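Long-range contacts in glucose-1-phosphate thymidylyltransferase (Bacillus anthracis, PDB 4ECM), which catalyses the reversible transfer of thymidylate from dTTP to glucose 1-phosphate, giving dTDP-glucose and pyrophosphate, in the pathway to dTDP-L-rhamnose: residues L157-D161 / S238-T242; P163-V168 / E180-P186. One frame throughout, in Å; residues are numbered along the deposited sequence.

Contact 1. Residues L157-D161 / S238-T242; sequences LQSVD and SGWWT
Gln-158 and Trp-241 run past each other in opposite directions, one side chain from each backbone reaching into the gap between the segments. They join two parts of the nucleotidyltransferase fold: strand 153-159 belongs to the large mixed sheet, while 241-243 pairs with 133-135 in a small antiparallel sheet of its own. The alpha carbons of the two residues stay 7.3 Å apart, so the side chains bridge the distance. Trp-241 carries its CG anti to the backbone N (chi1 171°), which turns the indole toward Val-160. Gln-158 is bent at chi2 (-76°), and the elbow at CG rests 3.6 Å from Trp-241 CB; its amide plane lies only 17° from the indole plane. The approach to the ring is oblique. Beyond the bend, the atom modelled as OE1 of Gln-158 is 2.8 Å from Gly-239 O; the amide is probably turned over, in which case this may be a hydrogen bond. The polar end of the indole is held separately, NE1 donating to Asn-133 OD1, which helps to hold the rotation of a ring lining the dTDP-glucose pocket. Thr-193 of strand 190-198 packs against both Gln-158 and Trp-241. Farther along the indole, Val-160 takes over with a single methyl, CG1 lying 4.0 Å from Trp-241 CZ3.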
ATOM      1  N   LEU A 157     -21.039  26.883  16.884  1.00 23.73           N
ATOM      2  CA  LEU A 157     -20.715  28.050  16.061  1.00 24.03           C
ATOM      3  C   LEU A 157     -19.398  28.728  16.411  1.00 24.52           C
ATOM      4  O   LEU A 157     -18.952  28.719  17.565  1.00 25.48           O
ATOM      5  CB  LEU A 157     -21.822  29.105  16.179  1.00 24.09           C
ATOM      6  CG  LEU A 157     -23.275  28.656  15.957  1.00 26.57           C
ATOM      7  CD1 LEU A 157     -24.223  29.866  16.076  1.00 25.19           C
ATOM      8  CD2 LEU A 157     -23.425  27.954  14.617  1.00 22.48           C
ATOM      9  N   GLN A 158     -18.787  29.310  15.381  1.00 23.61           N
ATOM     10  CA  GLN A 158     -17.571  30.089  15.517  1.00 24.38           C
ATOM     11  C   GLN A 158     -17.684  31.352  14.710  1.00 23.68           C
ATOM     12  O   GLN A 158     -18.005  31.309  13.530  1.00 23.71           O
ATOM     13  CB  GLN A 158     -16.357  29.334  15.004  1.00 25.03           C
ATOM     14  CG  GLN A 158     -15.654  28.547  16.055  1.00 33.85           C
ATOM     15  CD  GLN A 158     -14.806  29.420  16.990  1.00 35.64           C
ATOM     16  OE1 GLN A 158     -14.542  29.045  18.113  1.00 43.29           O
ATOM     17  NE2 GLN A 158     -14.370  30.554  16.508  1.00 40.88           N
ATOM     18  N   SER A 159     -17.415  32.481  15.355  0.50 24.62           N
ATOM     19  CA  SER A 159     -17.411  33.763  14.673  0.50 25.42           C
ATOM     20  C   SER A 159     -16.113  33.796  13.882  0.50 25.09           C
ATOM     21  O   SER A 159     -15.052  33.534  14.438  0.50 26.76           O
ATOM     22  CB  SER A 159     -17.468  34.909  15.673  0.50 24.93           C
ATOM     23  OG  SER A 159     -17.526  36.149  14.989  0.50 29.95           O
ATOM     24  N   VAL A 160     -16.201  34.058  12.583  1.00 25.09           N
ATOM     25  CA  VAL A 160     -15.019  34.072  11.714  1.00 25.43           C
ATOM     26  C   VAL A 160     -14.926  35.305  10.828  1.00 27.50           C
ATOM     27  O   VAL A 160     -15.918  36.009  10.608  1.00 26.32           O
ATOM     28  CB  VAL A 160     -14.990  32.816  10.786  1.00 26.94           C
ATOM     29  CG1 VAL A 160     -14.938  31.499  11.617  1.00 26.15           C
ATOM     30  CG2 VAL A 160     -16.186  32.801   9.837  1.00 22.44           C
ATOM     31  N   ASP A 161     -13.720  35.535  10.309  1.00 27.63           N
ATOM     32  CA  ASP A 161     -13.428  36.672   9.445  1.00 29.49           C
ATOM     33  C   ASP A 161     -13.928  36.482   8.015  1.00 29.85           C
ATOM     34  O   ASP A 161     -14.224  37.459   7.309  1.00 29.93           O
ATOM     35  CB  ASP A 161     -11.906  36.908   9.398  1.00 30.49           C
ATOM     36  CG  ASP A 161     -11.328  37.271  10.752  1.00 32.77           C
ATOM     37  OD1 ASP A 161     -12.032  37.944  11.547  1.00 32.30           O
ATOM     38  OD2 ASP A 161     -10.167  36.886  11.022  1.00 33.76           O
ATOM     39  N   SER A 238     -15.843  28.514  22.537  0.50 27.49           N
ATOM     40  CA  SER A 238     -15.031  29.484  23.305  0.50 28.12           C
ATOM     41  C   SER A 238     -13.577  29.712  22.855  0.50 27.58           C
ATOM     42  O   SER A 238     -13.077  30.828  22.951  0.50 27.84           O
ATOM     43  CB  SER A 238     -15.027  29.077  24.776  0.50 29.13           C
ATOM     44  OG  SER A 238     -14.634  27.727  24.910  0.50 29.52           O
ATOM     45  N   GLY A 239     -12.897  28.667  22.390  0.50 25.94           N
ATOM     46  CA  GLY A 239     -11.501  28.802  21.974  0.50 25.64           C
ATOM     47  C   GLY A 239     -11.341  28.926  20.472  0.50 25.48           C
ATOM     48  O   GLY A 239     -12.259  29.376  19.781  0.50 25.32           O
ATOM     49  N   TRP A 240     -10.198  28.482  19.951  1.00 25.01           N
ATOM     50  CA  TRP A 240      -9.964  28.574  18.530  1.00 24.06           C
ATOM     51  C   TRP A 240     -10.485  27.378  17.755  1.00 23.42           C
ATOM     52  O   TRP A 240     -10.724  26.286  18.302  1.00 23.02           O
ATOM     53  CB  TRP A 240      -8.470  28.805  18.230  1.00 24.25           C
ATOM     54  CG  TRP A 240      -7.524  27.786  18.800  1.00 22.86           C
ATOM     55  CD1 TRP A 240      -6.800  27.904  19.956  1.00 24.10           C
ATOM     56  CD2 TRP A 240      -7.161  26.522  18.231  1.00 23.66           C
ATOM     57  NE1 TRP A 240      -6.028  26.789  20.149  1.00 22.56           N
ATOM     58  CE2 TRP A 240      -6.228  25.923  19.107  1.00 25.77           C
ATOM     59  CE3 TRP A 240      -7.533  25.836  17.073  1.00 25.03           C
ATOM     60  CZ2 TRP A 240      -5.672  24.667  18.865  1.00 26.25           C
ATOM     61  CZ3 TRP A 240      -6.979  24.588  16.831  1.00 26.37           C
ATOM     62  CH2 TRP A 240      -6.055  24.017  17.720  1.00 25.84           C
ATOM     63  N   TRP A 241     -10.652  27.617  16.461  1.00 22.49           N
ATOM     64  CA  TRP A 241     -11.159  26.635  15.533  1.00 22.58           C
ATOM     65  C   TRP A 241     -10.685  26.956  14.131  1.00 23.21           C
ATOM     66  O   TRP A 241     -10.643  28.120  13.720  1.00 22.07           O
ATOM     67  CB  TRP A 241     -12.685  26.652  15.519  1.00 22.58           C
ATOM     68  CG  TRP A 241     -13.300  25.817  14.419  1.00 22.19           C
ATOM     69  CD1 TRP A 241     -13.557  24.480  14.453  1.00 24.09           C
ATOM     70  CD2 TRP A 241     -13.734  26.268  13.132  1.00 22.51           C
ATOM     71  NE1 TRP A 241     -14.121  24.065  13.271  1.00 19.60           N
ATOM     72  CE2 TRP A 241     -14.249  25.141  12.444  1.00 19.93           C
ATOM     73  CE3 TRP A 241     -13.766  27.516  12.503  1.00 24.57           C
ATOM     74  CZ2 TRP A 241     -14.750  25.217  11.152  1.00 20.58           C
ATOM     75  CZ3 TRP A 241     -14.288  27.597  11.215  1.00 26.25           C
ATOM     76  CH2 TRP A 241     -14.768  26.448  10.553  1.00 26.80           C
ATOM     77  N   THR A 242     -10.346  25.922  13.387  1.00 22.29           N
ATOM     78  CA  THR A 242      -9.980  26.116  12.010  1.00 23.37           C
ATOM     79  C   THR A 242     -10.240  24.865  11.203  1.00 23.30           C
ATOM     80  O   THR A 242     -10.232  23.741  11.730  1.00 22.93           O
ATOM     81  CB  THR A 242      -8.488  26.430  11.834  1.00 24.38           C
ATOM     82  OG1 THR A 242      -8.235  26.739  10.453  1.00 27.12           O
ATOM     83  CG2 THR A 242      -7.613  25.221  12.253  1.00 23.40           C
TER

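Contact 2. Residues P163-V168 / E180-P186. With DAU (2'deoxy-thymidine-5'-diphospho-alpha-D-glucose), chain B.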
ATOM      1  N   PRO A 163     -16.753  34.335   6.620  1.00 29.97           N
ATOM      2  CA  PRO A 163     -17.911  33.428   6.691  1.00 29.30           C
ATOM      3  C   PRO A 163     -18.377  32.862   5.352  1.00 29.22           C
ATOM      4  O   PRO A 163     -19.046  31.814   5.320  1.00 28.55           O
ATOM      5  CB  PRO A 163     -19.012  34.306   7.315  1.00 29.37           C
ATOM      6  CG  PRO A 163     -18.582  35.721   7.049  1.00 29.78           C
ATOM      7  CD  PRO A 163     -17.089  35.694   7.087  1.00 29.19           C
ATOM      8  N   GLU A 164     -18.019  33.531   4.262  1.00 29.10           N
ATOM      9  CA  GLU A 164     -18.438  33.094   2.934  1.00 29.88           C
ATOM     10  C   GLU A 164     -17.969  31.676   2.586  1.00 29.30           C
ATOM     11  O   GLU A 164     -18.521  31.040   1.691  1.00 30.69           O
ATOM     12  CB  GLU A 164     -17.990  34.095   1.845  1.00 31.06           C
ATOM     13  CG  GLU A 164     -16.472  34.146   1.527  1.00 33.74           C
ATOM     14  CD  GLU A 164     -15.602  34.802   2.608  1.00 34.80           C
ATOM     15  OE1 GLU A 164     -16.143  35.361   3.589  1.00 37.02           O
ATOM     16  OE2 GLU A 164     -14.360  34.758   2.464  1.00 39.16           O
ATOM     17  N   ARG A 165     -16.942  31.195   3.277  1.00 29.19           N
ATOM     18  CA  ARG A 165     -16.413  29.867   3.042  1.00 29.36           C
ATOM     19  C   ARG A 165     -17.200  28.760   3.740  1.00 26.81           C
ATOM     20  O   ARG A 165     -16.946  27.606   3.491  1.00 25.83           O
ATOM     21  CB  ARG A 165     -14.983  29.745   3.592  1.00 29.76           C
ATOM     22  CG  ARG A 165     -13.898  30.500   2.866  1.00 37.42           C
ATOM     23  CD  ARG A 165     -12.558  29.784   3.090  1.00 40.33           C
ATOM     24  NE  ARG A 165     -12.037  29.906   4.449  1.00 42.55           N
ATOM     25  CZ  ARG A 165     -11.322  28.966   5.086  1.00 45.79           C
ATOM     26  NH1 ARG A 165     -10.869  29.194   6.311  1.00 44.26           N
ATOM     27  NH2 ARG A 165     -11.086  27.784   4.532  1.00 47.70           N
ATOM     28  N   PHE A 166     -18.126  29.100   4.625  1.00 25.69           N
ATOM     29  CA  PHE A 166     -18.755  28.089   5.453  1.00 24.65           C
ATOM     30  C   PHE A 166     -20.262  28.138   5.450  1.00 24.99           C
ATOM     31  O   PHE A 166     -20.876  28.958   4.769  1.00 28.90           O
ATOM     32  CB  PHE A 166     -18.278  28.298   6.913  1.00 22.88           C
ATOM     33  CG  PHE A 166     -16.777  28.396   7.061  1.00 22.94           C
ATOM     34  CD1 PHE A 166     -15.979  27.274   6.961  1.00 23.83           C
ATOM     35  CD2 PHE A 166     -16.170  29.608   7.306  1.00 22.24           C
ATOM     36  CE1 PHE A 166     -14.595  27.364   7.083  1.00 25.99           C
ATOM     37  CE2 PHE A 166     -14.790  29.708   7.426  1.00 28.99           C
ATOM     38  CZ  PHE A 166     -13.998  28.576   7.315  1.00 25.81           C
ATOM     39  N   GLY A 167     -20.853  27.231   6.209  1.00 23.40           N
ATOM     40  CA  GLY A 167     -22.277  27.270   6.480  1.00 24.21           C
ATOM     41  C   GLY A 167     -22.387  28.436   7.462  1.00 23.41           C
ATOM     42  O   GLY A 167     -21.548  28.568   8.365  1.00 23.88           O
ATOM     43  N   VAL A 168     -23.379  29.291   7.272  1.00 22.02           N
ATOM     44  CA  VAL A 168     -23.529  30.507   8.088  1.00 22.21           C
ATOM     45  C   VAL A 168     -24.883  30.574   8.771  1.00 22.94           C
ATOM     46  O   VAL A 168     -25.914  30.427   8.130  1.00 23.32           O
ATOM     47  CB  VAL A 168     -23.360  31.764   7.218  1.00 23.31           C
ATOM     48  CG1 VAL A 168     -23.699  33.024   8.003  1.00 21.91           C
ATOM     49  CG2 VAL A 168     -21.932  31.836   6.653  1.00 24.07           C
ATOM     50  N   GLU A 180     -27.302  29.018   5.924  1.00 28.57           N
ATOM     51  CA  GLU A 180     -27.075  29.106   4.492  1.00 29.45           C
ATOM     52  C   GLU A 180     -25.643  28.628   4.179  1.00 28.53           C
ATOM     53  O   GLU A 180     -24.672  29.056   4.807  1.00 27.63           O
ATOM     54  CB  GLU A 180     -27.329  30.542   4.032  1.00 30.47           C
ATOM     55  CG  GLU A 180     -27.170  30.776   2.545  1.00 36.67           C
ATOM     56  CD  GLU A 180     -27.568  32.197   2.107  1.00 42.82           C
ATOM     57  OE1 GLU A 180     -27.919  33.050   2.975  1.00 38.75           O
ATOM     58  OE2 GLU A 180     -27.508  32.448   0.877  1.00 47.21           O
ATOM     59  N   GLU A 181     -25.523  27.731   3.212  1.00 28.81           N
ATOM     60  CA  GLU A 181     -24.242  27.157   2.847  1.00 28.14           C
ATOM     61  C   GLU A 181     -23.483  28.073   1.891  1.00 28.64           C
ATOM     62  O   GLU A 181     -23.979  28.404   0.834  1.00 27.55           O
ATOM     63  CB  GLU A 181     -24.446  25.768   2.223  1.00 28.17           C
ATOM     64  CG  GLU A 181     -23.158  25.025   1.869  1.00 28.06           C
ATOM     65  CD  GLU A 181     -22.302  24.648   3.088  1.00 31.22           C
ATOM     66  OE1 GLU A 181     -22.822  24.658   4.238  1.00 29.24           O
ATOM     67  OE2 GLU A 181     -21.106  24.316   2.880  1.00 28.78           O
ATOM     68  N   LYS A 182     -22.284  28.476   2.307  1.00 29.15           N
ATOM     69  CA  LYS A 182     -21.375  29.334   1.528  1.00 31.99           C
ATOM     70  C   LYS A 182     -22.070  30.492   0.819  1.00 33.90           C
ATOM     71  O   LYS A 182     -21.992  30.627  -0.398  1.00 35.82           O
ATOM     72  CB  LYS A 182     -20.563  28.489   0.539  1.00 32.18           C
ATOM     73  CG  LYS A 182     -19.794  27.353   1.223  1.00 31.97           C
ATOM     74  CD  LYS A 182     -18.779  26.702   0.285  1.00 34.29           C
ATOM     75  CE  LYS A 182     -18.083  25.485   0.948  1.00 33.36           C
ATOM     76  NZ  LYS A 182     -19.059  24.395   1.190  1.00 36.54           N
ATOM     77  N   PRO A 183     -22.736  31.358   1.592  1.00 35.08           N
ATOM     78  CA  PRO A 183     -23.447  32.481   0.997  1.00 35.90           C
ATOM     79  C   PRO A 183     -22.513  33.518   0.362  1.00 37.37           C
ATOM     80  O   PRO A 183     -21.444  33.820   0.919  1.00 36.66           O
ATOM     81  CB  PRO A 183     -24.172  33.095   2.196  1.00 36.33           C
ATOM     82  CG  PRO A 183     -23.297  32.767   3.377  1.00 35.28           C
ATOM     83  CD  PRO A 183     -22.744  31.406   3.067  1.00 34.24           C
ATOM     84  N   LYS A 184     -22.914  34.037  -0.798  1.00 39.30           N
ATOM     85  CA  LYS A 184     -22.179  35.120  -1.481  1.00 42.42           C
ATOM     86  C   LYS A 184     -22.262  36.408  -0.650  1.00 40.66           C
ATOM     87  O   LYS A 184     -21.364  37.243  -0.689  1.00 39.58           O
ATOM     88  CB  LYS A 184     -22.785  35.393  -2.873  1.00 44.98           C
ATOM     89  CG  LYS A 184     -22.371  34.415  -3.981  1.00 52.32           C
ATOM     90  CD  LYS A 184     -20.994  34.759  -4.620  1.00 61.25           C
ATOM     91  CE  LYS A 184     -21.044  36.104  -5.429  1.00 66.42           C
ATOM     92  NZ  LYS A 184     -19.783  36.447  -6.184  1.00 66.97           N
ATOM     93  N   GLU A 185     -23.370  36.544   0.079  1.00 39.62           N
ATOM     94  CA  GLU A 185     -23.650  37.684   0.942  1.00 40.02           C
ATOM     95  C   GLU A 185     -24.089  37.167   2.306  1.00 37.10           C
ATOM     96  O   GLU A 185     -25.290  37.063   2.591  1.00 36.04           O
ATOM     97  CB  GLU A 185     -24.757  38.544   0.324  1.00 41.92           C
ATOM     98  CG  GLU A 185     -24.307  39.313  -0.930  1.00 49.07           C
ATOM     99  CD  GLU A 185     -25.445  40.101  -1.600  1.00 57.36           C
ATOM    100  OE1 GLU A 185     -26.631  39.756  -1.378  1.00 59.37           O
ATOM    101  OE2 GLU A 185     -25.145  41.050  -2.370  1.00 63.78           O
ATOM    102  N   PRO A 186     -23.116  36.842   3.158  1.00 34.97           N
ATOM    103  CA  PRO A 186     -23.430  36.272   4.475  1.00 33.26           C
ATOM    104  C   PRO A 186     -24.298  37.166   5.342  1.00 32.88           C
ATOM    105  O   PRO A 186     -24.085  38.363   5.380  1.00 33.76           O
ATOM    106  CB  PRO A 186     -22.049  36.079   5.131  1.00 32.41           C
ATOM    107  CG  PRO A 186     -21.027  36.227   4.008  1.00 33.88           C
ATOM    108  CD  PRO A 186     -21.667  37.046   2.944  1.00 34.86           C
TER
HETATM  109  O6  DAU B 301     -15.390  23.156   7.906  1.00 29.54           O
HETATM  110  C6  DAU B 301     -16.722  23.557   8.233  1.00 29.79           C
HETATM  111  C5  DAU B 301     -17.593  23.503   6.986  1.00 29.00           C
HETATM  112  O5  DAU B 301     -17.504  22.182   6.461  1.00 28.07           O
HETATM  113  C4  DAU B 301     -19.048  23.871   7.293  1.00 28.91           C
HETATM  114  O4  DAU B 301     -19.148  25.220   7.734  1.00 24.77           O
HETATM  115  C3  DAU B 301     -19.958  23.690   6.080  1.00 26.95           C
HETATM  116  O3  DAU B 301     -21.323  23.934   6.483  1.00 23.48           O
HETATM  117  C2  DAU B 301     -19.783  22.259   5.558  1.00 27.75           C
HETATM  118  O2  DAU B 301     -20.534  22.056   4.347  1.00 27.92           O
HETATM  119  C1  DAU B 301     -18.314  21.941   5.304  1.00 28.85           C
HETATM  120  O1  DAU B 301     -17.851  22.733   4.216  1.00 31.50           O
HETATM  121  P2  DAU B 301     -16.565  22.278   3.352  1.00 34.76           P
HETATM  122  O3P DAU B 301     -15.288  22.546   4.111  1.00 38.83           O
HETATM  123  O4P DAU B 301     -16.766  22.823   1.966  1.00 29.34           O
HETATM  124  OPP DAU B 301     -16.732  20.669   3.321  1.00 38.28           O
HETATM  125  P   DAU B 301     -15.669  19.712   2.585  1.00 39.92           P
HETATM  126  O1P DAU B 301     -14.295  20.331   2.683  1.00 46.25           O
HETATM  127  O2P DAU B 301     -16.233  19.329   1.266  1.00 42.20           O
HETATM  128  O5' DAU B 301     -15.656  18.412   3.540  1.00 43.44           O
HETATM  129  C5' DAU B 301     -15.067  18.501   4.821  1.00 40.53           C
HETATM  130  C4' DAU B 301     -14.739  17.149   5.455  1.00 38.69           C
HETATM  131  O4' DAU B 301     -15.755  16.163   5.285  1.00 32.54           O
HETATM  132  C3' DAU B 301     -13.436  16.561   4.960  1.00 37.76           C
HETATM  133  O3' DAU B 301     -12.662  16.306   6.136  1.00 43.53           O
HETATM  134  C2' DAU B 301     -13.799  15.272   4.264  1.00 37.01           C
HETATM  135  C1' DAU B 301     -15.214  14.977   4.740  1.00 33.84           C
HETATM  136  N11 DAU B 301     -16.186  14.612   3.695  1.00 32.61           N
HETATM  137  C61 DAU B 301     -16.410  15.533   2.640  1.00 32.98           C
HETATM  138  C51 DAU B 301     -17.032  15.132   1.475  1.00 36.09           C
HETATM  139  C5A DAU B 301     -17.363  16.150   0.403  1.00 34.46           C
HETATM  140  C21 DAU B 301     -16.412  13.246   3.443  1.00 29.24           C
HETATM  141  O21 DAU B 301     -16.127  12.366   4.414  1.00 28.98           O
HETATM  142  N31 DAU B 301     -17.025  12.817   2.312  1.00 35.32           N
HETATM  143  C41 DAU B 301     -17.339  13.689   1.319  1.00 35.39           C
HETATM  144  O41 DAU B 301     -17.932  13.242   0.188  1.00 43.28           O
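Lys-182 meets Phe-166 at the open end of the antiparallel hairpin 167-172/175-181, where its N donates to Phe-166 O (2.9 Å) just beyond the Gly-167/Glu-181 non-hydrogen-bonded pair. The donor stands well above that carbonyl's plane. From here the lysine side chain runs along the 3-10 turn of 163-165. Lys-182 CB sits 3.5 Å from Glu-164 O. CG and CD follow the carbonyl of Arg-165, and Lys-182 CE remains beside it, 3.5 Å from Arg-165 O. The chain is extended up to this point, then bends at chi4 (66°), turning Lys-182 NZ onto the ligand: it donates to O4P of the sugar-bearing phosphate at 2.9 Å. The same NZ makes a salt bridge to Glu-181 OE2 (2.7 Å), which accepts it on its anti lone pair. Glu-181 in turn grips the glucose with both oxygens, OE1 taking O3 and OE2 taking O2, each at 2.8 Å; Thr-220 OG1 also bonds OE1 and helps to position it. Gly-167 N adds a nearly straight bond (169°) to O4. Away from the sugar, Val-168 CG2 packs on Pro-183 CG; on the turn, Pro-163 CG meets Pro-186 CG at 3.9 Å, the rings crossing at about a right angle. Adjacent carboxylate and ammonium thus share out the nucleotide sugar, the first holding two glucose hydroxyls, the second probably offsetting charge on the phosphate that carries the glucose.

Overall arrangement
Contact 2 is nested along the chain inside the loop closed by contact 1, and strand 167-172 is the next strand in the chain after 153-159. The centres of the two contacts lie 14 Å apart, yet they touch through Phe-166: its CE1 is 3.6 Å from Trp-241 CH2, the two rings packing edge-to-face, and its CD2 is 4.1 Å from Val-160 CG2. Both contacts supply residues of the dTDP-glucose pocket. The Trp-241 side chain of contact 1 comes within about 4 Å of the nucleotide sugar, whereas contact 2 bonds its glucose and phosphate directly. Bound pyrophosphate lies farther off, about 8 Å from the Lys-182 side chain and about 12 Å from that of Trp-241.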